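Local coordinates for putative gdp-fucose protein o-fucosyltransferase 1 (Caenorhabditis elegans, PDB 3ZY2), which is a putative protein O-fucosyltransferase of the GT-B clan that binds guanosine-5'-diphosphate, at residues A222-V225 with R226-H230; A207-A210 with K211-A215; S337-V340 with K341-R344; T76-E79 with F80-I84; K83-P86 with T87-P91. All coordinates share one frame; numbering follows the deposited sequence.

Contact 1 (A222-V225 with R226-H230)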
loop_
_atom_site.group_PDB
_atom_site.type_symbol
_atom_site.label_atom_id
_atom_site.label_comp_id
_atom_site.label_asym_id
_atom_site.label_seq_id
_atom_site.Cartn_x
_atom_site.Cartn_y
_atom_site.Cartn_z
ATOM N N ALA A 222 -17.519 8.524 -20.855
ATOM C CA ALA A 222 -16.844 7.487 -21.645
ATOM C C ALA A 222 -16.027 6.499 -20.811
ATOM O O ALA A 222 -16.047 5.297 -21.087
ATOM C CB ALA A 222 -15.974 8.124 -22.725
ATOM N N ASP A 223 -15.330 7.017 -19.799
ATOM C CA ASP A 223 -14.519 6.205 -18.877
ATOM C C ASP A 223 -15.371 5.210 -18.091
ATOM O O ASP A 223 -14.905 4.130 -17.731
ATOM C CB ASP A 223 -13.780 7.095 -17.867
ATOM C CG ASP A 223 -12.573 7.817 -18.466
ATOM O OD1 ASP A 223 -12.323 7.725 -19.698
ATOM O OD2 ASP A 223 -11.865 8.492 -17.679
ATOM N N TRP A 224 -16.610 5.594 -17.803
ATOM C CA TRP A 224 -17.515 4.726 -17.050
ATOM C C TRP A 224 -17.920 3.508 -17.858
ATOM O O TRP A 224 -17.924 2.386 -17.359
ATOM C CB TRP A 224 -18.774 5.490 -16.647
ATOM C CG TRP A 224 -19.708 4.687 -15.782
ATOM C CD1 TRP A 224 -20.853 4.070 -16.176
ATOM C CD2 TRP A 224 -19.533 4.377 -14.401
ATOM N NE1 TRP A 224 -21.431 3.422 -15.112
ATOM C CE2 TRP A 224 -20.646 3.600 -14.005
ATOM C CE3 TRP A 224 -18.566 4.710 -13.450
ATOM C CZ2 TRP A 224 -20.811 3.143 -12.698
ATOM C CZ3 TRP A 224 -18.727 4.261 -12.148
ATOM C CH2 TRP A 224 -19.835 3.487 -11.785
ATOM N N VAL A 225 -18.290 3.730 -19.113
ATOM C CA VAL A 225 -18.763 2.618 -19.930
ATOM C C VAL A 225 -17.643 1.584 -20.078
ATOM O O VAL A 225 -17.906 0.383 -20.152
ATOM C CB VAL A 225 -19.360 3.074 -21.297
ATOM C CG1 VAL A 225 -20.307 4.263 -21.093
ATOM C CG2 VAL A 225 -18.272 3.395 -22.326
ATOM N N ARG A 226 -16.402 2.061 -20.063
ATOM C CA ARG A 226 -15.239 1.180 -20.133
ATOM C C ARG A 226 -15.014 0.382 -18.846
ATOM O O ARG A 226 -14.672 -0.800 -18.906
ATOM C CB ARG A 226 -13.982 1.949 -20.550
ATOM C CG ARG A 226 -14.015 2.438 -22.003
ATOM C CD ARG A 226 -12.635 2.879 -22.486
ATOM N NE ARG A 226 -11.919 3.613 -21.443
ATOM C CZ ARG A 226 -11.862 4.940 -21.340
ATOM N NH1 ARG A 226 -12.462 5.723 -22.232
ATOM N NH2 ARG A 226 -11.182 5.483 -20.337
ATOM N N VAL A 227 -15.200 1.031 -17.696
ATOM C CA VAL A 227 -15.202 0.361 -16.393
ATOM C C VAL A 227 -16.203 -0.810 -16.364
ATOM O O VAL A 227 -15.868 -1.931 -15.953
ATOM C CB VAL A 227 -15.481 1.395 -15.254
ATOM C CG1 VAL A 227 -15.969 0.739 -13.955
ATOM C CG2 VAL A 227 -14.246 2.254 -15.004
ATOM N N CYS A 228 -17.417 -0.556 -16.842
ATOM C CA CYS A 228 -18.471 -1.555 -16.847
ATOM C C CYS A 228 -18.187 -2.694 -17.826
ATOM O O CYS A 228 -18.504 -3.852 -17.544
ATOM C CB CYS A 228 -19.805 -0.894 -17.186
ATOM S SG CYS A 228 -20.281 0.396 -15.994
ATOM N N GLU A 229 -17.596 -2.360 -18.969
ATOM C CA GLU A 229 -17.358 -3.366 -20.011
ATOM C C GLU A 229 -16.277 -4.367 -19.594
ATOM O O GLU A 229 -16.154 -5.441 -20.184
ATOM C CB GLU A 229 -17.054 -2.710 -21.368
ATOM C CG GLU A 229 -15.649 -2.139 -21.524
ATOM C CD GLU A 229 -15.479 -1.292 -22.782
ATOM O OE1 GLU A 229 -16.502 -0.916 -23.406
ATOM O OE2 GLU A 229 -14.316 -1.000 -23.141
ATOM N N HIS A 230 -15.514 -4.014 -18.561
ATOM C CA HIS A 230 -14.494 -4.906 -18.012
ATOM C C HIS A 230 -15.021 -5.895 -16.965
ATOM O O HIS A 230 -14.280 -6.772 -16.516
ATOM C CB HIS A 230 -13.326 -4.100 -17.436
ATOM C CG HIS A 230 -12.359 -3.615 -18.470
ATOM N ND1 HIS A 230 -12.452 -2.367 -19.052
ATOM C CD2 HIS A 230 -11.279 -4.210 -19.030
ATOM C CE1 HIS A 230 -11.470 -2.213 -19.922
ATOM N NE2 HIS A 230 -10.743 -3.317 -19.929
#

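Contact 2 (A207-A210 with K211-A215)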
loop_
_atom_site.group_PDB
_atom_site.type_symbol
_atom_site.label_atom_id
_atom_site.label_comp_id
_atom_site.label_asym_id
_atom_site.label_seq_id
_atom_site.Cartn_x
_atom_site.Cartn_y
_atom_site.Cartn_z
ATOM N N ALA A 207 -38.935 25.632 -7.290
ATOM C CA ALA A 207 -39.139 26.329 -8.570
ATOM C C ALA A 207 -39.416 25.406 -9.730
ATOM O O ALA A 207 -40.160 25.774 -10.673
ATOM C CB ALA A 207 -37.920 27.174 -8.905
ATOM N N ASN A 208 -38.823 24.212 -9.693
ATOM C CA ASN A 208 -38.777 23.351 -10.870
ATOM C C ASN A 208 -39.461 22.002 -10.797
ATOM O O ASN A 208 -39.822 21.453 -11.845
ATOM C CB ASN A 208 -37.334 23.141 -11.317
ATOM C CG ASN A 208 -36.636 24.446 -11.619
ATOM O OD1 ASN A 208 -36.916 25.093 -12.632
ATOM N ND2 ASN A 208 -35.733 24.844 -10.740
ATOM N N LEU A 209 -39.593 21.449 -9.593
ATOM C CA LEU A 209 -39.915 20.028 -9.441
ATOM C C LEU A 209 -41.226 19.830 -8.684
ATOM O O LEU A 209 -41.239 19.778 -7.441
ATOM C CB LEU A 209 -38.757 19.293 -8.741
ATOM C CG LEU A 209 -37.417 19.280 -9.501
ATOM C CD1 LEU A 209 -36.304 18.723 -8.601
ATOM C CD2 LEU A 209 -37.538 18.470 -10.798
ATOM N N ALA A 210 -42.317 19.695 -9.431
ATOM C CA ALA A 210 -43.615 19.380 -8.821
ATOM C C ALA A 210 -43.492 18.018 -8.137
ATOM O O ALA A 210 -42.845 17.072 -8.634
ATOM C CB ALA A 210 -44.729 19.386 -9.865
ATOM N N LYS A 211 -44.095 17.937 -6.952
ATOM C CA LYS A 211 -44.016 16.717 -6.139
ATOM C C LYS A 211 -45.247 15.833 -6.325
ATOM O O LYS A 211 -46.338 16.318 -6.618
ATOM C CB LYS A 211 -43.842 17.094 -4.677
ATOM C CG LYS A 211 -42.401 17.643 -4.392
ATOM C CD LYS A 211 -42.235 18.220 -2.984
ATOM C CE LYS A 211 -42.221 17.133 -1.890
ATOM N NZ LYS A 211 -41.075 16.187 -2.047
ATOM N N PRO A 212 -45.061 14.512 -6.168
ATOM C CA PRO A 212 -43.792 13.840 -5.827
ATOM C C PRO A 212 -42.879 13.741 -7.039
ATOM O O PRO A 212 -43.358 13.675 -8.176
ATOM C CB PRO A 212 -44.242 12.443 -5.395
ATOM C CG PRO A 212 -45.577 12.220 -6.031
ATOM C CD PRO A 212 -46.202 13.572 -6.311
ATOM N N PHE A 213 -41.572 13.807 -6.810
ATOM C CA PHE A 213 -40.618 13.731 -7.935
ATOM C C PHE A 213 -39.677 12.561 -7.812
ATOM O O PHE A 213 -39.315 12.134 -6.698
ATOM C CB PHE A 213 -39.855 15.063 -8.210
ATOM C CG PHE A 213 -38.733 15.391 -7.239
ATOM C CD1 PHE A 213 -38.995 16.086 -6.059
ATOM C CD2 PHE A 213 -37.405 15.106 -7.566
ATOM C CE1 PHE A 213 -37.949 16.446 -5.195
ATOM C CE2 PHE A 213 -36.342 15.456 -6.699
ATOM C CZ PHE A 213 -36.613 16.132 -5.514
ATOM N N VAL A 214 -39.332 12.017 -8.973
ATOM C CA VAL A 214 -38.317 10.968 -9.085
ATOM C C VAL A 214 -37.009 11.653 -9.434
ATOM O O VAL A 214 -36.972 12.438 -10.369
ATOM C CB VAL A 214 -38.634 9.956 -10.226
ATOM C CG1 VAL A 214 -37.566 8.864 -10.299
ATOM C CG2 VAL A 214 -39.977 9.263 -10.008
ATOM N N ALA A 215 -35.952 11.380 -8.674
ATOM C CA ALA A 215 -34.590 11.829 -9.034
ATOM C C ALA A 215 -33.795 10.645 -9.512
ATOM O O ALA A 215 -33.863 9.565 -8.887
ATOM C CB ALA A 215 -33.890 12.471 -7.818
#

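Contact 3 (S337-V340 with K341-R344)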
loop_
_atom_site.group_PDB
_atom_site.type_symbol
_atom_site.label_atom_id
_atom_site.label_comp_id
_atom_site.label_asym_id
_atom_site.label_seq_id
_atom_site.Cartn_x
_atom_site.Cartn_y
_atom_site.Cartn_z
ATOM N N SER A 337 -23.713 7.729 -6.430
ATOM C CA SER A 337 -25.052 7.239 -6.062
ATOM C C SER A 337 -25.073 6.732 -4.625
ATOM O O SER A 337 -26.090 6.882 -3.937
ATOM C CB SER A 337 -25.540 6.121 -7.000
ATOM O OG SER A 337 -26.211 6.636 -8.158
ATOM N N HIS A 338 -23.953 6.150 -4.167
ATOM C CA HIS A 338 -23.943 5.511 -2.828
ATOM C C HIS A 338 -24.091 6.570 -1.736
ATOM O O HIS A 338 -24.746 6.331 -0.720
ATOM C CB HIS A 338 -22.670 4.667 -2.643
ATOM C CG HIS A 338 -22.722 3.637 -1.540
ATOM N ND1 HIS A 338 -23.823 3.342 -0.754
ATOM C CD2 HIS A 338 -21.738 2.803 -1.130
ATOM C CE1 HIS A 338 -23.501 2.373 0.096
ATOM N NE2 HIS A 338 -22.241 2.043 -0.105
ATOM N N ILE A 339 -23.537 7.762 -1.972
ATOM C CA ILE A 339 -23.765 8.890 -1.058
ATOM C C ILE A 339 -25.275 9.115 -0.880
ATOM O O ILE A 339 -25.770 9.228 0.247
ATOM C CB ILE A 339 -23.135 10.197 -1.604
ATOM C CG1 ILE A 339 -21.609 10.122 -1.514
ATOM C CG2 ILE A 339 -23.668 11.379 -0.755
ATOM C CD1 ILE A 339 -20.917 11.260 -2.254
ATOM N N VAL A 340 -26.001 9.155 -1.993
ATOM C CA VAL A 340 -27.440 9.422 -1.940
ATOM C C VAL A 340 -28.161 8.286 -1.208
ATOM O O VAL A 340 -29.014 8.544 -0.360
ATOM C CB VAL A 340 -28.070 9.562 -3.329
ATOM C CG1 VAL A 340 -29.548 9.936 -3.191
ATOM C CG2 VAL A 340 -27.360 10.613 -4.160
ATOM N N LYS A 341 -27.844 7.044 -1.564
ATOM C CA LYS A 341 -28.475 5.877 -0.932
ATOM C C LYS A 341 -28.297 5.921 0.586
ATOM O O LYS A 341 -29.283 5.757 1.327
ATOM C CB LYS A 341 -27.870 4.577 -1.495
ATOM C CG LYS A 341 -28.425 3.300 -0.867
ATOM C CD LYS A 341 -29.948 3.235 -1.047
ATOM C CE LYS A 341 -30.523 1.829 -0.858
ATOM N NZ LYS A 341 -30.173 1.205 0.466
ATOM N N ARG A 342 -27.072 6.165 1.058
ATOM C CA ARG A 342 -26.816 6.234 2.503
ATOM C C ARG A 342 -27.528 7.399 3.192
ATOM O O ARG A 342 -28.010 7.260 4.333
ATOM C CB ARG A 342 -25.310 6.319 2.778
ATOM C CG ARG A 342 -24.566 5.061 2.354
ATOM C CD ARG A 342 -23.098 5.087 2.794
ATOM N NE ARG A 342 -22.393 6.272 2.306
ATOM C CZ ARG A 342 -21.412 6.243 1.409
ATOM N NH1 ARG A 342 -21.014 5.096 0.866
ATOM N NH2 ARG A 342 -20.808 7.375 1.081
ATOM N N GLU A 343 -27.587 8.539 2.510
ATOM C CA GLU A 343 -28.278 9.687 3.079
ATOM C C GLU A 343 -29.759 9.356 3.222
ATOM O O GLU A 343 -30.381 9.591 4.275
ATOM C CB GLU A 343 -28.055 10.942 2.222
ATOM C CG GLU A 343 -28.810 12.145 2.827
ATOM C CD GLU A 343 -28.449 13.483 2.205
ATOM O OE1 GLU A 343 -27.403 13.548 1.543
ATOM O OE2 GLU A 343 -29.197 14.462 2.432
ATOM N N ARG A 344 -30.319 8.777 2.176
ATOM C CA ARG A 344 -31.740 8.419 2.203
ATOM C C ARG A 344 -32.028 7.342 3.233
ATOM O O ARG A 344 -33.076 7.363 3.881
ATOM C CB ARG A 344 -32.210 7.998 0.822
ATOM C CG ARG A 344 -32.153 9.175 -0.155
ATOM C CD ARG A 344 -32.634 8.744 -1.559
ATOM N NE ARG A 344 -34.080 8.423 -1.597
ATOM C CZ ARG A 344 -35.048 9.337 -1.629
ATOM N NH1 ARG A 344 -34.743 10.636 -1.639
ATOM N NH2 ARG A 344 -36.330 8.957 -1.652
#

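Contact 4 (T76-E79 with F80-I84)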
loop_
_atom_site.group_PDB
_atom_site.type_symbol
_atom_site.label_atom_id
_atom_site.label_comp_id
_atom_site.label_asym_id
_atom_site.label_seq_id
_atom_site.Cartn_x
_atom_site.Cartn_y
_atom_site.Cartn_z
ATOM N N THR A 76 -12.030 21.861 12.329
ATOM C CA THR A 76 -11.833 22.250 10.933
ATOM C C THR A 76 -10.346 22.307 10.585
ATOM O O THR A 76 -9.490 22.448 11.471
ATOM C CB THR A 76 -12.452 23.620 10.622
ATOM O OG1 THR A 76 -11.827 24.628 11.437
ATOM C CG2 THR A 76 -13.968 23.615 10.871
ATOM N N MET A 77 -10.037 22.185 9.298
ATOM C CA MET A 77 -8.672 22.358 8.805
ATOM C C MET A 77 -8.145 23.760 9.152
ATOM O O MET A 77 -6.971 23.903 9.513
ATOM C CB MET A 77 -8.600 22.098 7.290
ATOM C CG MET A 77 -7.169 22.124 6.737
ATOM S SD MET A 77 -6.147 20.787 7.337
ATOM C CE MET A 77 -6.888 19.429 6.440
ATOM N N GLN A 78 -9.005 24.775 9.054
ATOM C CA GLN A 78 -8.618 26.150 9.378
ATOM C C GLN A 78 -8.199 26.280 10.849
ATOM O O GLN A 78 -7.143 26.870 11.141
ATOM C CB GLN A 78 -9.724 27.160 9.004
ATOM C CG GLN A 78 -9.494 28.575 9.536
ATOM C CD GLN A 78 -10.435 29.632 8.967
ATOM O OE1 GLN A 78 -11.511 29.332 8.440
ATOM N NE2 GLN A 78 -10.023 30.894 9.082
ATOM N N GLU A 79 -9.004 25.728 11.762
ATOM C CA GLU A 79 -8.642 25.757 13.185
ATOM C C GLU A 79 -7.355 24.974 13.437
ATOM O O GLU A 79 -6.466 25.430 14.161
ATOM C CB GLU A 79 -9.773 25.263 14.105
ATOM C CG GLU A 79 -9.351 25.238 15.588
ATOM C CD GLU A 79 -10.470 24.973 16.603
ATOM O OE1 GLU A 79 -11.655 24.866 16.226
ATOM O OE2 GLU A 79 -10.142 24.897 17.814
ATOM N N PHE A 80 -7.231 23.795 12.841
ATOM C CA PHE A 80 -6.044 22.974 13.043
ATOM C C PHE A 80 -4.784 23.721 12.583
ATOM O O PHE A 80 -3.776 23.798 13.298
ATOM C CB PHE A 80 -6.200 21.634 12.295
ATOM C CG PHE A 80 -5.037 20.717 12.472
ATOM C CD1 PHE A 80 -4.756 20.152 13.722
ATOM C CD2 PHE A 80 -4.210 20.407 11.391
ATOM C CE1 PHE A 80 -3.673 19.321 13.885
ATOM C CE2 PHE A 80 -3.124 19.565 11.540
ATOM C CZ PHE A 80 -2.846 19.015 12.794
ATOM N N THR A 81 -4.889 24.297 11.394
ATOM C CA THR A 81 -3.800 24.918 10.647
ATOM C C THR A 81 -3.349 26.252 11.279
ATOM O O THR A 81 -2.139 26.557 11.380
ATOM C CB THR A 81 -4.303 25.005 9.160
ATOM O OG1 THR A 81 -3.724 23.942 8.375
ATOM C CG2 THR A 81 -4.120 26.338 8.522
ATOM N N LYS A 82 -4.315 27.013 11.767
ATOM C CA LYS A 82 -4.018 28.331 12.309
ATOM C C LYS A 82 -3.778 28.325 13.823
ATOM O O LYS A 82 -2.912 29.074 14.321
ATOM C CB LYS A 82 -5.097 29.328 11.876
ATOM C CG LYS A 82 -5.053 29.615 10.361
ATOM C CD LYS A 82 -6.337 30.247 9.798
ATOM C CE LYS A 82 -6.511 31.702 10.234
ATOM N NZ LYS A 82 -5.319 32.548 9.894
ATOM N N LYS A 83 -4.494 27.463 14.545
ATOM C CA LYS A 83 -4.524 27.515 16.009
ATOM C C LYS A 83 -3.839 26.368 16.736
ATOM O O LYS A 83 -3.363 26.554 17.868
ATOM C CB LYS A 83 -5.961 27.638 16.518
ATOM C CG LYS A 83 -6.577 29.008 16.308
ATOM C CD LYS A 83 -7.817 29.185 17.153
ATOM C CE LYS A 83 -7.913 30.605 17.689
ATOM N NZ LYS A 83 -6.850 30.892 18.707
ATOM N N ILE A 84 -3.767 25.198 16.101
ATOM C CA ILE A 84 -3.325 23.972 16.778
ATOM C C ILE A 84 -1.918 23.532 16.333
ATOM O O ILE A 84 -1.018 23.399 17.165
ATOM C CB ILE A 84 -4.389 22.822 16.650
ATOM C CG1 ILE A 84 -5.724 23.264 17.287
ATOM C CG2 ILE A 84 -3.889 21.535 17.289
ATOM C CD1 ILE A 84 -6.941 22.385 16.944
#

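Contact 5 (K83-P86 with T87-P91)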
loop_
_atom_site.group_PDB
_atom_site.type_symbol
_atom_site.label_atom_id
_atom_site.label_comp_id
_atom_site.label_asym_id
_atom_site.label_seq_id
_atom_site.Cartn_x
_atom_site.Cartn_y
_atom_site.Cartn_z
ATOM N N LYS A 83 -4.494 27.463 14.545
ATOM C CA LYS A 83 -4.524 27.515 16.009
ATOM C C LYS A 83 -3.839 26.368 16.736
ATOM O O LYS A 83 -3.363 26.554 17.868
ATOM C CB LYS A 83 -5.961 27.638 16.518
ATOM C CG LYS A 83 -6.577 29.008 16.308
ATOM C CD LYS A 83 -7.817 29.185 17.153
ATOM C CE LYS A 83 -7.913 30.605 17.689
ATOM N NZ LYS A 83 -6.850 30.892 18.707
ATOM N N ILE A 84 -3.767 25.198 16.101
ATOM C CA ILE A 84 -3.325 23.972 16.778
ATOM C C ILE A 84 -1.918 23.532 16.333
ATOM O O ILE A 84 -1.018 23.399 17.165
ATOM C CB ILE A 84 -4.389 22.822 16.650
ATOM C CG1 ILE A 84 -5.724 23.264 17.287
ATOM C CG2 ILE A 84 -3.889 21.535 17.289
ATOM C CD1 ILE A 84 -6.941 22.385 16.944
ATOM N N MET A 85 -1.743 23.338 15.026
ATOM C CA MET A 85 -0.474 22.954 14.395
ATOM C C MET A 85 0.807 23.671 14.868
ATOM O O MET A 85 1.797 23.008 15.124
ATOM C CB MET A 85 -0.598 23.129 12.875
ATOM C CG MET A 85 0.164 22.189 12.056
ATOM S SD MET A 85 -0.573 22.305 10.424
ATOM C CE MET A 85 0.530 23.401 9.550
ATOM N N PRO A 86 0.793 25.021 14.934
ATOM C CA PRO A 86 2.064 25.727 15.180
ATOM C C PRO A 86 2.780 25.293 16.459
ATOM O O PRO A 86 3.994 25.123 16.427
ATOM C CB PRO A 86 1.644 27.199 15.236
ATOM C CG PRO A 86 0.448 27.264 14.349
ATOM C CD PRO A 86 -0.291 25.965 14.602
ATOM N N THR A 87 2.027 25.092 17.547
ATOM C CA THR A 87 2.594 24.639 18.835
ATOM C C THR A 87 2.489 23.134 19.094
ATOM O O THR A 87 3.351 22.544 19.748
ATOM C CB THR A 87 1.959 25.364 20.061
ATOM O OG1 THR A 87 0.550 25.144 20.066
ATOM C CG2 THR A 87 2.248 26.865 20.047
ATOM N N VAL A 88 1.412 22.513 18.613
ATOM C CA VAL A 88 1.208 21.081 18.850
ATOM C C VAL A 88 2.018 20.201 17.885
ATOM O O VAL A 88 2.392 19.099 18.233
ATOM C CB VAL A 88 -0.308 20.716 18.790
ATOM C CG1 VAL A 88 -0.525 19.190 18.819
ATOM C CG2 VAL A 88 -1.059 21.386 19.925
ATOM N N TRP A 89 2.285 20.694 16.676
ATOM C CA TRP A 89 2.862 19.859 15.628
ATOM C C TRP A 89 3.779 20.634 14.673
ATOM O O TRP A 89 3.494 20.779 13.477
ATOM C CB TRP A 89 1.717 19.213 14.861
ATOM C CG TRP A 89 2.080 18.091 13.945
ATOM C CD1 TRP A 89 2.808 16.973 14.244
ATOM C CD2 TRP A 89 1.640 17.937 12.584
ATOM N NE1 TRP A 89 2.870 16.145 13.141
ATOM C CE2 TRP A 89 2.168 16.718 12.111
ATOM C CE3 TRP A 89 0.871 18.727 11.716
ATOM C CZ2 TRP A 89 1.946 16.261 10.801
ATOM C CZ3 TRP A 89 0.647 18.271 10.400
ATOM C CH2 TRP A 89 1.195 17.054 9.961
ATOM N N PRO A 90 4.884 21.155 15.203
ATOM C CA PRO A 90 5.776 22.006 14.410
ATOM C C PRO A 90 6.506 21.193 13.332
ATOM O O PRO A 90 6.546 19.958 13.432
ATOM C CB PRO A 90 6.756 22.540 15.460
ATOM C CG PRO A 90 6.742 21.509 16.542
ATOM C CD PRO A 90 5.350 20.990 16.594
ATOM N N PRO A 91 7.049 21.869 12.292
ATOM C CA PRO A 91 7.688 21.139 11.189
ATOM C C PRO A 91 8.556 19.938 11.592
ATOM O O PRO A 91 8.464 18.884 10.949
ATOM C CB PRO A 91 8.513 22.222 10.500
ATOM C CG PRO A 91 7.687 23.487 10.693
ATOM C CD PRO A 91 6.836 23.288 11.936
HETATM O O HOH W 1 -0.641 26.549 18.137
#

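Contact 1 (A222-V225 with R226-H230)
Asp223 and Arg226, three residues apart on helix 222-229, form a salt bridge in which NH2 of Arg226 gives a hydrogen bond of 2.6 Å to OD1 of Asp223. The short bond is neither straight nor coplanar: it bends to 132° at the hydrogen, and NH2 meets the oxygen from above the carboxylate plane, the two flat groups standing 68° apart. A bend at chi3 (-40°) curls the Arg226 chain back along the helix, laying one guanidinium face over CA of Asp223. One turn later, His230 swings its ring round so that ND1 donates 2.7 Å to the carbonyl O of Arg226, with that oxygen close to the ring plane.

Regular backbone bonds run beneath these side chains, among them Cys228 N to Trp224 O at 3.0 Å. Proteins of the GT-B clan set two Rossmann-like domains face to face, and helix 222-229 follows strand 213-218, the central strand of the second parallel sheet; the side chain of Trp224 comes about 4 Å from the bound guanosine-5'-diphosphate and about 5 Å from a manganese ion.

On this buried side Cys228 makes a sulfur-aromatic contact with Trp224. Its SG sits over one ring face, 3.8 Å from the centroid of the five-membered ring, and passes 3.4 Å from NE1. That NE1 hydrogen-bonds to the carbonyl O of Cys260, the residue to which Cys228 is joined by a disulfide. Val227 packs on Glu111 of the second subunit.

Contact 2 (A207-A210 with K211-A215)
Leu209 leaves helix 195-208 with phi/psi of -120°/94°, and an extended turn through a cis peptide before Pro212 brings the chain back as strand 213-218, placing Phe213 beside Leu209. The unit is a helix-to-strand connection of a Rossmann-like domain, feeding the central strand of a five-stranded parallel sheet.

Leu209 and Phe213, both buried, make the contact through a CH-pi interaction. The CD1 methyl of Leu209 lies over one face of the Phe213 ring, 3.9 Å from its centroid and displaced slightly toward CE2, which it approaches to 3.8 Å. Phe213 holds CG between its backbone N and carbonyl carbon (chi1 76°), a setting that turns the ring back over the connection. At the other end of the same face, CB of Leu209 is 4.2 Å from CG of Phe213. Phe284 of strand 282-287 and Ile321 of helix 315-324 also touch both side chains, closing them into the core.

No hydrogen bond spans the turn itself; its polar groups are held from outside. OD1 of Asp326 takes both a salt bridge from Lys211 NZ and the N-H of Phe213. The carbonyl O of Ala210 bonds to OG of Ser282 and lies 3.6 Å from CB of Phe213.

Contact 3 (S337-V340 with K341-R344)
The imidazole of His338 carries Arg342 over one face and CB of Lys341 at its edge. On that face NH1 of Arg342 stands 3.1 Å above the ring plane, displaced toward the rim. CD of Arg342 covers the same face in a CH-pi contact, 4.2 Å from the ring centroid. The guanidinium does not lie flat on the ring: the planes are 53° apart and the side chains cross at about a right angle. A bend at chi3 (-56°) turns the group back over its own helix, where one guanidinium face looks onto the carbonyl O of His338. Trp185 meets the His338 ring edge-to-face.

The charge of Arg342 is met elsewhere, by a salt bridge from NH1 to Asp25, while NE bonds to Gln188. Two residues further on, Val340 and Arg344 run side by side, CG1 of Val340 being 3.7 Å from CD of Arg344. Backbone bonds such as Arg342 N to His338 O, 2.9 Å, keep the turns regular.

Helix 335-346 is the middle of a beta-alpha-beta unit between strands 327-330 and 354-356. Ile339 faces Phe20 and Val24 of helix 20-37, Val340 packs on Leu319 and Met322 of helix 315-324, and Arg344 reaches Phe328 of strand 327-330.

Contact 4 (T76-E79 with F80-I84)
Met77 and Thr81 meet in the tightly packed part of the contact: CB of Thr81 comes within 2.9 Å of the carbonyl O of Met77, and Thr81 N donates to that same oxygen at 2.8 Å. The squeeze goes with a Thr81 chi1 of -101°, away from any staggered setting. The Thr81 and Met77 side chains cross at an angle, with OG1 of Thr81 4.1 Å from SD of Met77. Met77 is bent at chi2 and chi3 and, together with Phe80, is buried against Val42 of strand 40-42.

The start of helix 77-88 shows a classical N-cap. Thr76, which directly follows edge strand 74-75 of the first parallel sheet and precedes the helix, accepts the Glu79 N-H on OG1 at 3.0 Å with a nearly straight bond. Its carbonyl O takes the N-H of Phe80. At the far end of the contact the helix widens into a pi-type turn, where the carbonyl O of Glu79 receives Lys83 N at 2.9 Å and, weakly, Ile84 N at 3.3 Å. Here CD1 of Ile84 lies 4.0 Å from CG of Glu79.

The solvent side is much looser. Gln78 and Lys82 run alongside each other and point the same way, touching chiefly along their chains, with CG of Gln78 3.6 Å from CD of Lys82 and the amide NE2 beside CD and CE. Although Glu79 and Lys83 are of opposite charge, the carboxylate of Glu79 and the NZ of Lys83 remain well apart.

Contact 5 (K83-P86 with T87-P91)
The carbonyl O of Ile84 is gripped by two donors: the N-H of Val88 at 3.0 Å, and a water that gives it a weak bond of 3.3 Å. The same water donates to the carbonyl O of Lys83 at 2.7 Å and is hydrogen-bonded to OG1 of Thr87 at 2.7 Å, tying the threonine to the turn before it. Thr87 carries OG1 between its backbone N and carbonyl carbon (chi1 58°), the setting that points the hydroxyl back toward the water. The helix is kinked here because Pro86 has no N-H to offer the preceding turn.

Beyond the kink, the last helical bond is Trp89 N to Met85 O, 2.8 Å, and Trp89 is the first residue to leave the helix. Its indole is met at the edge by Met85, whose CG lies 3.5 Å from CE3 of Trp89. SD of Met85 follows along that edge, 5.3 Å from the centroid of the six-membered ring and 80° off its normal. Alongside, CG2 of Ile84 touches CG2 of Val88. The indole reaches Val168 and Ala170 of strand 168-171, and the backbone carbonyl O of Trp89 is bonded to NE of Arg94.

The edge-on Met-aromatic contact lies at the end of a proline-kinked helix, in the connection between the parallel, non-adjacent strands 74-75 and 95-98 of the Rossmann-like first sheet.

How the contacts relate
The five contacts fall on both halves of a GT-B fold. Contacts 4 and 5 share Lys83 and Ile84 on helix 77-88, with centres about 9 Å apart; they touch where the Phe80 ring packs on Trp89 and where Phe80 O lies 2.7 Å from Met85 N, a probable hydrogen bond. Contacts 1, 2 and 3 belong to the second sheet and its helices, and contact 1 lies about 45 Å from contact 5, centre to centre, across the middle of the chain. Contacts 1 and 3 lie near the guanosine-5'-diphosphate, with the side chains of Trp224 and Ile339 about 4 and 6 Å from it, whereas that of Phe213 in contact 2 is about 13 Å away. Contacts 2 and 3 approach within about 7 Å at their nearest atoms without touching.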